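Local structure of glycoside Hydrolase Family 43_12 (Metagenome, 7JVH) at residues V76-A81 against S118-P124; F80-P84 against W397-P403; K246-Y251 against W343-W347. The protein belongs to glycoside hydrolase family 43 and probably cleaves arabinose- or xylose-containing plant polysaccharides, with a five-bladed propeller joined to a concanavalin A-like domain. All coordinates share one frame; numbering follows the deposited sequence.

Contact 1: V76-A81 against S118-P124; sequences VNSSFA and SAGIYAP
Phe80 and Ile121 form a single antiparallel hydrogen-bonded bridge, buried where the loop after strand 72-76 meets the start of strand 120-129. Phe80 N donates to Ile121 O at 3.1 Å, and Ile121 N returns a nearly straight bond (171°) to Phe80 O at 3.2 Å; Ser79 N adds a weak bond to the same Ile121 O. Because CG of Phe80 lies beside its own backbone N (chi1 -54°), the ring folds back under that acceptor, and Ile121 O sits 3.7 Å above the ring plane, over its centre. Ala119 O comes to the ring edge instead, 3.2 Å from Phe80 CD1. The Tyr122 ring meets Phe80 obliquely, planes at 57°, and is tied down by its OH, which donates to Ser118 O at 2.7 Å. Phe556 also packs on both rings, edge-to-face with Tyr122. Replacing Phe80 with an alanine would probably open a gap beneath Ile121 O and leave the Tyr122 ring without this neighbour. Farther along, Pro124 turns its ring onto segment 76-81, CD 3.3 Å from Ser78 N, and its CB lies 3.9 Å from Val76 CG2 as the two side chains run past each other in opposite directions. Ser78 OG bonds to Asp63. Strand 72-76 belongs to one four-stranded antiparallel sheet and 120-129 to the next, so this is packing between successive blades of the five-bladed beta-propeller of family 43.

Contact 2: F80-P84 against W397-P403; sequences FAMFP and WVAMRGP
Val398 touches segment 80-84 with both methyls: CG2 lies 4.2 Å from Met82 SE (a selenomethionine, like Met400), and CG1 reaches Pro84 O. Ala399 exchanges two backbone bonds with Phe83, its N giving to Phe83 O at 2.9 Å and its O receiving Phe83 N at 2.8 Å. Met400 then faces Met82 in a non-hydrogen-bonded pair. Its side chain kinks at two successive bonds, CB-CG and CG-SE, which brings SE to 4.0 Å from Met82 CG and curls CE back onto Ala81 CB at 3.7 Å; Leu560 touches both selenomethionines. These strands, 82-83 and 399-400, make a two-stranded antiparallel sheet across the domain boundary, linking the family 43 propeller to the concanavalin A-like C-terminal domain. Arg401 takes up positive phi and gives its N to Ala81 O at 3.0 Å, while its side chain leads off to Cys115 O and a salt bridge with Glu467. Gly402 brings its O to 3.5 Å from Phe83 CB. At Pro403 the Phe83 ring, its CG anti to the backbone N (chi1 -172°), lies obliquely across the proline, CE2 3.6 Å from Pro403 CB.

Contact 3: K246-Y251 against W343-W347; sequences KNGTYY and WSGTW
The shortest sound polar bond here runs from Lys246 NZ to Trp343 O, 2.9 Å apart, with the C=O pointing almost straight at NZ. A bend at the end of the lysine chain (chi4 -72°) turns NZ to that oxygen. Lys246 otherwise lies over a face of the indole: its CD is 3.8 Å from the centroid of the six-membered ring of Trp343, a CH-pi contact, and NZ sits 4.1 Å from that of the five-membered ring, a cation-pi contact. The indole's benzo edge, led by CZ2, meets the face of Tyr251, 3.6 Å above the ring and over its centre, in an edge-to-face pair with planes at 84°. Within its own loop Trp343 NE1 donates to Thr346 O at 3.2 Å, a straight bond (167°) with the acceptor in the indole plane. Tyr251 OH is also modelled on this oxygen, but its 2.4 Å to Thr346 O is doubtfully short. Lys246 opens a type I' turn to Thr249, so a hairpin of one propeller blade meets the loop between strands 335-342 and 349-350 of another. Trp347, near the edge of Tyr251, stacks on Trp280. With its NE1 bonded, one face under a lysine and one edge against a tyrosine, the Trp343 indole is probably fixed in rotation, and the ammonium charge is probably stabilised by both the carbonyl and the pi face.

In the fold
Contacts 1 and 2 start from the same piece of chain and share Phe80 and Ala81, their centres 11 Å apart: the loop leaving strand 72-76 first meets a neighbouring blade, then pairs with the C-terminal domain. Contact 3 lies within the chain loop that contact 2 closes, yet far off at the propeller's periphery, its centre about 30 Å from that of contact 1 and 40 Å from that of contact 2. In family 43 the active site is a pocket near the propeller axis; contact 1, centred 7 Å from the centre of the chain, is probably much the nearer to it than contact 3, at 31 Å. A glycerol, probably from crystallisation, hydrogen-bonds to Ala123 N, within contact 1, and may mark a pocket there.

Contact 1: V76-A81 against S118-P124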
loop_
_atom_site.group_PDB
_atom_site.type_symbol
_atom_site.label_atom_id
_atom_site.label_comp_id
_atom_site.label_asym_id
_atom_site.label_seq_id
_atom_site.Cartn_x
_atom_site.Cartn_y
_atom_site.Cartn_z
ATOM N N VAL A 76 -2.327 9.669 -1.784
ATOM C CA VAL A 76 -2.637 8.666 -0.771
ATOM C C VAL A 76 -2.908 7.294 -1.389
ATOM O O VAL A 76 -3.175 7.190 -2.590
ATOM C CB VAL A 76 -3.811 9.106 0.110
ATOM C CG1 VAL A 76 -3.489 10.405 0.835
ATOM C CG2 VAL A 76 -5.094 9.252 -0.698
ATOM N N ASN A 77 -2.829 6.257 -0.541
ATOM C CA ASN A 77 -2.893 4.851 -0.929
ATOM C C ASN A 77 -3.711 4.005 0.073
ATOM O O ASN A 77 -3.864 4.370 1.248
ATOM C CB ASN A 77 -1.473 4.289 -1.007
ATOM C CG ASN A 77 -0.584 5.066 -1.966
ATOM O OD1 ASN A 77 0.207 5.939 -1.568
ATOM N ND2 ASN A 77 -0.709 4.745 -3.248
ATOM N N SER A 78 -4.232 2.874 -0.407
ATOM C CA SER A 78 -4.862 1.872 0.429
ATOM C C SER A 78 -3.793 1.160 1.254
ATOM O O SER A 78 -2.624 1.174 0.893
ATOM C CB SER A 78 -5.649 0.865 -0.416
ATOM O OG SER A 78 -4.893 0.362 -1.487
ATOM N N SER A 79 -4.205 0.556 2.379
ATOM C CA SER A 79 -3.287 -0.050 3.333
ATOM C C SER A 79 -3.797 -1.281 4.074
ATOM O O SER A 79 -3.036 -1.929 4.803
ATOM C CB SER A 79 -2.819 0.999 4.347
ATOM O OG SER A 79 -3.902 1.704 4.917
ATOM N N PHE A 80 -5.091 -1.585 3.937
ATOM C CA PHE A 80 -5.674 -2.829 4.442
ATOM C C PHE A 80 -5.517 -2.924 5.978
ATOM O O PHE A 80 -5.985 -2.025 6.677
ATOM C CB PHE A 80 -5.149 -3.990 3.571
ATOM C CG PHE A 80 -5.411 -3.746 2.116
ATOM C CD1 PHE A 80 -6.636 -4.066 1.562
ATOM C CD2 PHE A 80 -4.487 -3.093 1.328
ATOM C CE1 PHE A 80 -6.916 -3.795 0.240
ATOM C CE2 PHE A 80 -4.786 -2.808 -0.009
ATOM C CZ PHE A 80 -6.000 -3.159 -0.540
ATOM N N ALA A 81 -4.852 -3.956 6.500
ATOM C CA ALA A 81 -4.744 -4.144 7.960
ATOM C C ALA A 81 -3.557 -3.484 8.664
ATOM O O ALA A 81 -3.345 -3.680 9.861
ATOM C CB ALA A 81 -4.791 -5.632 8.295
ATOM N N SER A 118 -6.775 -9.114 3.952
ATOM C CA SER A 118 -7.277 -8.523 2.728
ATOM C C SER A 118 -8.606 -7.783 2.929
ATOM O O SER A 118 -9.452 -7.733 2.031
ATOM C CB SER A 118 -7.401 -9.609 1.666
ATOM O OG SER A 118 -8.449 -10.492 1.957
ATOM N N ALA A 119 -8.771 -7.219 4.129
ATOM C CA ALA A 119 -9.908 -6.373 4.473
ATOM C C ALA A 119 -9.351 -4.983 4.835
ATOM O O ALA A 119 -8.422 -4.525 4.204
ATOM C CB ALA A 119 -10.703 -7.006 5.626
ATOM N N GLY A 120 -9.922 -4.332 5.858
ATOM C CA GLY A 120 -9.442 -3.054 6.339
ATOM C C GLY A 120 -9.691 -1.944 5.322
ATOM O O GLY A 120 -10.778 -1.842 4.736
ATOM N N ILE A 121 -8.662 -1.117 5.103
ATOM C CA ILE A 121 -8.776 0.091 4.279
ATOM C C ILE A 121 -8.587 -0.205 2.790
ATOM O O ILE A 121 -7.486 -0.490 2.331
ATOM C CB ILE A 121 -7.756 1.150 4.713
ATOM C CG1 ILE A 121 -7.940 1.522 6.186
ATOM C CG2 ILE A 121 -7.877 2.379 3.828
ATOM C CD1 ILE A 121 -9.286 2.107 6.536
ATOM N N TYR A 122 -9.692 -0.118 2.040
ATOM C CA TYR A 122 -9.695 -0.299 0.584
ATOM C C TYR A 122 -9.308 1.030 -0.129
ATOM O O TYR A 122 -8.806 1.969 0.504
ATOM C CB TYR A 122 -11.054 -0.853 0.130
ATOM C CG TYR A 122 -11.163 -2.369 0.251
ATOM C CD1 TYR A 122 -10.510 -3.072 1.281
ATOM C CD2 TYR A 122 -11.922 -3.103 -0.654
ATOM C CE1 TYR A 122 -10.615 -4.455 1.388
ATOM C CE2 TYR A 122 -11.999 -4.491 -0.556
ATOM C CZ TYR A 122 -11.345 -5.159 0.472
ATOM O OH TYR A 122 -11.420 -6.525 0.542
ATOM N N ALA A 123 -9.510 1.078 -1.450
ATOM C CA ALA A 123 -9.137 2.231 -2.273
ATOM C C ALA A 123 -9.486 3.567 -1.632
ATOM O O ALA A 123 -10.640 3.827 -1.311
ATOM C CB ALA A 123 -9.783 2.135 -3.638
ATOM N N PRO A 124 -8.494 4.440 -1.382
ATOM C CA PRO A 124 -8.754 5.802 -0.928
ATOM C C PRO A 124 -9.034 6.758 -2.089
ATOM O O PRO A 124 -8.559 6.518 -3.205
ATOM C CB PRO A 124 -7.427 6.173 -0.265
ATOM C CG PRO A 124 -6.412 5.454 -1.059
ATOM C CD PRO A 124 -7.052 4.149 -1.469
#

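Contact 2: F80-P84 against W397-P403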
loop_
_atom_site.group_PDB
_atom_site.type_symbol
_atom_site.label_atom_id
_atom_site.label_comp_id
_atom_site.label_asym_id
_atom_site.label_seq_id
_atom_site.Cartn_x
_atom_site.Cartn_y
_atom_site.Cartn_z
ATOM N N PHE A 80 -5.091 -1.585 3.937
ATOM C CA PHE A 80 -5.674 -2.829 4.442
ATOM C C PHE A 80 -5.517 -2.924 5.978
ATOM O O PHE A 80 -5.985 -2.025 6.677
ATOM C CB PHE A 80 -5.149 -3.990 3.571
ATOM C CG PHE A 80 -5.411 -3.746 2.116
ATOM C CD1 PHE A 80 -6.636 -4.066 1.562
ATOM C CD2 PHE A 80 -4.487 -3.093 1.328
ATOM C CE1 PHE A 80 -6.916 -3.795 0.240
ATOM C CE2 PHE A 80 -4.786 -2.808 -0.009
ATOM C CZ PHE A 80 -6.000 -3.159 -0.540
ATOM N N ALA A 81 -4.852 -3.956 6.500
ATOM C CA ALA A 81 -4.744 -4.144 7.960
ATOM C C ALA A 81 -3.557 -3.484 8.664
ATOM O O ALA A 81 -3.345 -3.680 9.861
ATOM C CB ALA A 81 -4.791 -5.632 8.295
HETATM N N MSE A 82 -2.766 -2.709 7.920
HETATM C CA MSE A 82 -1.581 -2.069 8.476
HETATM C C MSE A 82 -2.023 -0.844 9.271
HETATM O O MSE A 82 -3.045 -0.235 8.952
HETATM C CB MSE A 82 -0.604 -1.686 7.359
HETATM C CG MSE A 82 -0.097 -2.864 6.535
HETATM SE SE MSE A 82 1.045 -2.212 5.052
HETATM C CE MSE A 82 1.570 -3.662 3.830
ATOM N N PHE A 83 -1.269 -0.511 10.324
ATOM C CA PHE A 83 -1.547 0.668 11.129
ATOM C C PHE A 83 -0.259 1.426 11.438
ATOM O O PHE A 83 0.729 0.823 11.853
ATOM C CB PHE A 83 -2.255 0.312 12.431
ATOM C CG PHE A 83 -2.734 1.511 13.188
ATOM C CD1 PHE A 83 -3.983 2.067 12.911
ATOM C CD2 PHE A 83 -1.930 2.121 14.131
ATOM C CE1 PHE A 83 -4.413 3.189 13.606
ATOM C CE2 PHE A 83 -2.353 3.243 14.814
ATOM C CZ PHE A 83 -3.595 3.771 14.564
ATOM N N PRO A 84 -0.207 2.770 11.251
ATOM C CA PRO A 84 -1.339 3.553 10.749
ATOM C C PRO A 84 -1.646 3.254 9.297
ATOM O O PRO A 84 -0.821 2.661 8.611
ATOM C CB PRO A 84 -0.843 4.981 10.907
ATOM C CG PRO A 84 0.641 4.861 10.801
ATOM C CD PRO A 84 0.979 3.606 11.507
ATOM N N TRP A 397 7.333 3.029 8.721
ATOM C CA TRP A 397 7.215 1.917 9.642
ATOM C C TRP A 397 5.772 1.719 10.068
ATOM O O TRP A 397 5.138 2.635 10.565
ATOM C CB TRP A 397 8.109 2.160 10.843
ATOM C CG TRP A 397 9.539 2.106 10.454
ATOM C CD1 TRP A 397 10.365 3.166 10.233
ATOM C CD2 TRP A 397 10.309 0.928 10.190
ATOM N NE1 TRP A 397 11.605 2.720 9.856
ATOM C CE2 TRP A 397 11.596 1.349 9.821
ATOM C CE3 TRP A 397 10.028 -0.441 10.217
ATOM C CZ2 TRP A 397 12.610 0.451 9.497
ATOM C CZ3 TRP A 397 11.040 -1.340 9.892
ATOM C CH2 TRP A 397 12.320 -0.885 9.549
ATOM N N VAL A 398 5.267 0.501 9.853
ATOM C CA VAL A 398 3.902 0.124 10.183
ATOM C C VAL A 398 3.890 -1.091 11.106
ATOM O O VAL A 398 4.864 -1.857 11.164
ATOM C CB VAL A 398 3.089 -0.211 8.912
ATOM C CG1 VAL A 398 2.917 1.037 8.047
ATOM C CG2 VAL A 398 3.728 -1.348 8.113
ATOM N N ALA A 399 2.776 -1.249 11.832
ATOM C CA ALA A 399 2.495 -2.426 12.642
ATOM C C ALA A 399 1.277 -3.105 12.023
ATOM O O ALA A 399 0.522 -2.476 11.287
ATOM C CB ALA A 399 2.222 -2.023 14.071
HETATM N N MSE A 400 1.109 -4.400 12.301
HETATM C CA MSE A 400 -0.048 -5.157 11.850
HETATM C C MSE A 400 -1.129 -5.120 12.924
HETATM O O MSE A 400 -0.867 -5.481 14.064
HETATM C CB MSE A 400 0.345 -6.605 11.540
HETATM C CG MSE A 400 1.252 -6.760 10.333
HETATM SE SE MSE A 400 0.368 -6.184 8.681
HETATM C CE MSE A 400 -1.422 -7.011 8.734
ATOM N N ARG A 401 -2.325 -4.654 12.548
ATOM C CA ARG A 401 -3.531 -4.807 13.354
ATOM C C ARG A 401 -3.555 -4.047 14.693
ATOM O O ARG A 401 -4.299 -4.407 15.599
ATOM C CB ARG A 401 -3.837 -6.297 13.592
ATOM C CG ARG A 401 -3.959 -7.113 12.311
ATOM C CD ARG A 401 -4.452 -8.516 12.580
ATOM N NE ARG A 401 -4.936 -9.145 11.355
ATOM C CZ ARG A 401 -4.219 -9.952 10.573
ATOM N NH1 ARG A 401 -2.961 -10.251 10.848
ATOM N NH2 ARG A 401 -4.790 -10.484 9.490
ATOM N N GLY A 402 -2.766 -2.973 14.799
ATOM C CA GLY A 402 -2.722 -2.166 16.005
ATOM C C GLY A 402 -1.590 -1.148 16.009
ATOM O O GLY A 402 -0.711 -1.191 15.152
ATOM N N PRO A 403 -1.572 -0.211 16.981
ATOM C CA PRO A 403 -0.517 0.801 17.050
ATOM C C PRO A 403 0.778 0.271 17.660
ATOM O O PRO A 403 0.738 -0.554 18.578
ATOM C CB PRO A 403 -1.131 1.888 17.942
ATOM C CG PRO A 403 -2.150 1.175 18.771
ATOM C CD PRO A 403 -2.574 -0.075 18.045
#

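Contact 3: K246-Y251 against W343-W347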
loop_
_atom_site.group_PDB
_atom_site.type_symbol
_atom_site.label_atom_id
_atom_site.label_comp_id
_atom_site.label_asym_id
_atom_site.label_seq_id
_atom_site.Cartn_x
_atom_site.Cartn_y
_atom_site.Cartn_z
ATOM N N LYS A 246 -14.551 19.457 -17.106
ATOM C CA LYS A 246 -13.646 20.230 -17.958
ATOM C C LYS A 246 -14.376 20.773 -19.192
ATOM O O LYS A 246 -14.986 20.016 -19.940
ATOM C CB LYS A 246 -12.474 19.346 -18.372
ATOM C CG LYS A 246 -11.227 20.099 -18.816
ATOM C CD LYS A 246 -10.071 19.138 -19.005
ATOM C CE LYS A 246 -8.931 19.730 -19.805
ATOM N NZ LYS A 246 -9.315 19.865 -21.246
ATOM N N ASN A 247 -14.291 22.091 -19.397
ATOM C CA ASN A 247 -14.999 22.805 -20.482
ATOM C C ASN A 247 -16.494 22.527 -20.484
ATOM O O ASN A 247 -17.084 22.293 -21.534
ATOM C CB ASN A 247 -14.416 22.460 -21.861
ATOM C CG ASN A 247 -12.903 22.594 -21.906
ATOM O OD1 ASN A 247 -12.207 21.770 -22.507
ATOM N ND2 ASN A 247 -12.386 23.641 -21.266
ATOM N N GLY A 248 -17.092 22.523 -19.291
ATOM C CA GLY A 248 -18.522 22.316 -19.125
ATOM C C GLY A 248 -19.015 20.883 -19.224
ATOM O O GLY A 248 -20.195 20.631 -18.970
ATOM N N THR A 249 -18.123 19.938 -19.548
ATOM C CA THR A 249 -18.460 18.524 -19.704
ATOM C C THR A 249 -18.034 17.729 -18.469
ATOM O O THR A 249 -16.984 18.002 -17.888
ATOM C CB THR A 249 -17.758 17.942 -20.947
ATOM O OG1 THR A 249 -18.186 18.648 -22.116
ATOM C CG2 THR A 249 -18.055 16.469 -21.129
ATOM N N TYR A 250 -18.850 16.743 -18.078
ATOM C CA TYR A 250 -18.546 15.835 -16.966
ATOM C C TYR A 250 -17.854 14.595 -17.493
ATOM O O TYR A 250 -18.180 14.094 -18.568
ATOM C CB TYR A 250 -19.823 15.451 -16.189
ATOM C CG TYR A 250 -20.476 16.635 -15.512
ATOM C CD1 TYR A 250 -20.121 16.999 -14.225
ATOM C CD2 TYR A 250 -21.405 17.420 -16.185
ATOM C CE1 TYR A 250 -20.691 18.102 -13.610
ATOM C CE2 TYR A 250 -21.959 18.540 -15.591
ATOM C CZ TYR A 250 -21.613 18.862 -14.294
ATOM O OH TYR A 250 -22.170 19.957 -13.679
ATOM N N TYR A 251 -16.886 14.101 -16.716
ATOM C CA TYR A 251 -16.075 12.942 -17.073
ATOM C C TYR A 251 -16.082 11.962 -15.935
ATOM O O TYR A 251 -15.875 12.341 -14.791
ATOM C CB TYR A 251 -14.649 13.389 -17.385
ATOM C CG TYR A 251 -14.552 14.142 -18.694
ATOM C CD1 TYR A 251 -14.315 13.462 -19.877
ATOM C CD2 TYR A 251 -14.719 15.525 -18.748
ATOM C CE1 TYR A 251 -14.227 14.126 -21.087
ATOM C CE2 TYR A 251 -14.653 16.203 -19.951
ATOM C CZ TYR A 251 -14.401 15.495 -21.123
ATOM O OH TYR A 251 -14.330 16.154 -22.330
ATOM N N TRP A 343 -4.564 16.139 -22.212
ATOM C CA TRP A 343 -5.982 16.445 -22.204
ATOM C C TRP A 343 -6.273 17.754 -22.932
ATOM O O TRP A 343 -7.087 18.543 -22.497
ATOM C CB TRP A 343 -6.526 16.479 -20.768
ATOM C CG TRP A 343 -7.975 16.097 -20.679
ATOM C CD1 TRP A 343 -8.867 16.005 -21.719
ATOM C CD2 TRP A 343 -8.711 15.771 -19.490
ATOM N NE1 TRP A 343 -10.106 15.631 -21.250
ATOM C CE2 TRP A 343 -10.039 15.483 -19.885
ATOM C CE3 TRP A 343 -8.383 15.704 -18.138
ATOM C CZ2 TRP A 343 -11.027 15.126 -18.970
ATOM C CZ3 TRP A 343 -9.372 15.343 -17.225
ATOM C CH2 TRP A 343 -10.684 15.081 -17.644
ATOM N N SER A 344 -5.605 17.940 -24.070
ATOM C CA SER A 344 -5.764 19.113 -24.925
ATOM C C SER A 344 -7.020 19.010 -25.806
ATOM O O SER A 344 -7.422 19.998 -26.412
ATOM C CB SER A 344 -4.528 19.305 -25.806
ATOM O OG SER A 344 -4.300 18.168 -26.615
ATOM N N GLY A 345 -7.602 17.807 -25.884
ATOM C CA GLY A 345 -8.812 17.528 -26.639
ATOM C C GLY A 345 -9.951 17.083 -25.735
ATOM O O GLY A 345 -9.885 17.223 -24.513
ATOM N N THR A 346 -11.010 16.553 -26.352
ATOM C CA THR A 346 -12.195 16.054 -25.640
ATOM C C THR A 346 -11.845 15.062 -24.517
ATOM O O THR A 346 -12.362 15.184 -23.415
ATOM C CB THR A 346 -13.169 15.370 -26.625
ATOM O OG1 THR A 346 -13.508 16.287 -27.677
ATOM C CG2 THR A 346 -14.435 14.909 -25.918
ATOM N N TRP A 347 -10.958 14.101 -24.812
ATOM C CA TRP A 347 -10.653 12.985 -23.917
ATOM C C TRP A 347 -9.214 12.913 -23.413
ATOM O O TRP A 347 -8.277 13.255 -24.132
ATOM C CB TRP A 347 -10.916 11.666 -24.628
ATOM C CG TRP A 347 -12.273 11.506 -25.236
ATOM C CD1 TRP A 347 -12.613 11.721 -26.524
ATOM C CD2 TRP A 347 -13.449 11.025 -24.573
ATOM N NE1 TRP A 347 -13.943 11.422 -26.713
ATOM C CE2 TRP A 347 -14.478 10.991 -25.529
ATOM C CE3 TRP A 347 -13.729 10.621 -23.260
ATOM C CZ2 TRP A 347 -15.772 10.583 -25.221
ATOM C CZ3 TRP A 347 -15.022 10.209 -22.952
ATOM C CH2 TRP A 347 -16.025 10.197 -23.928
#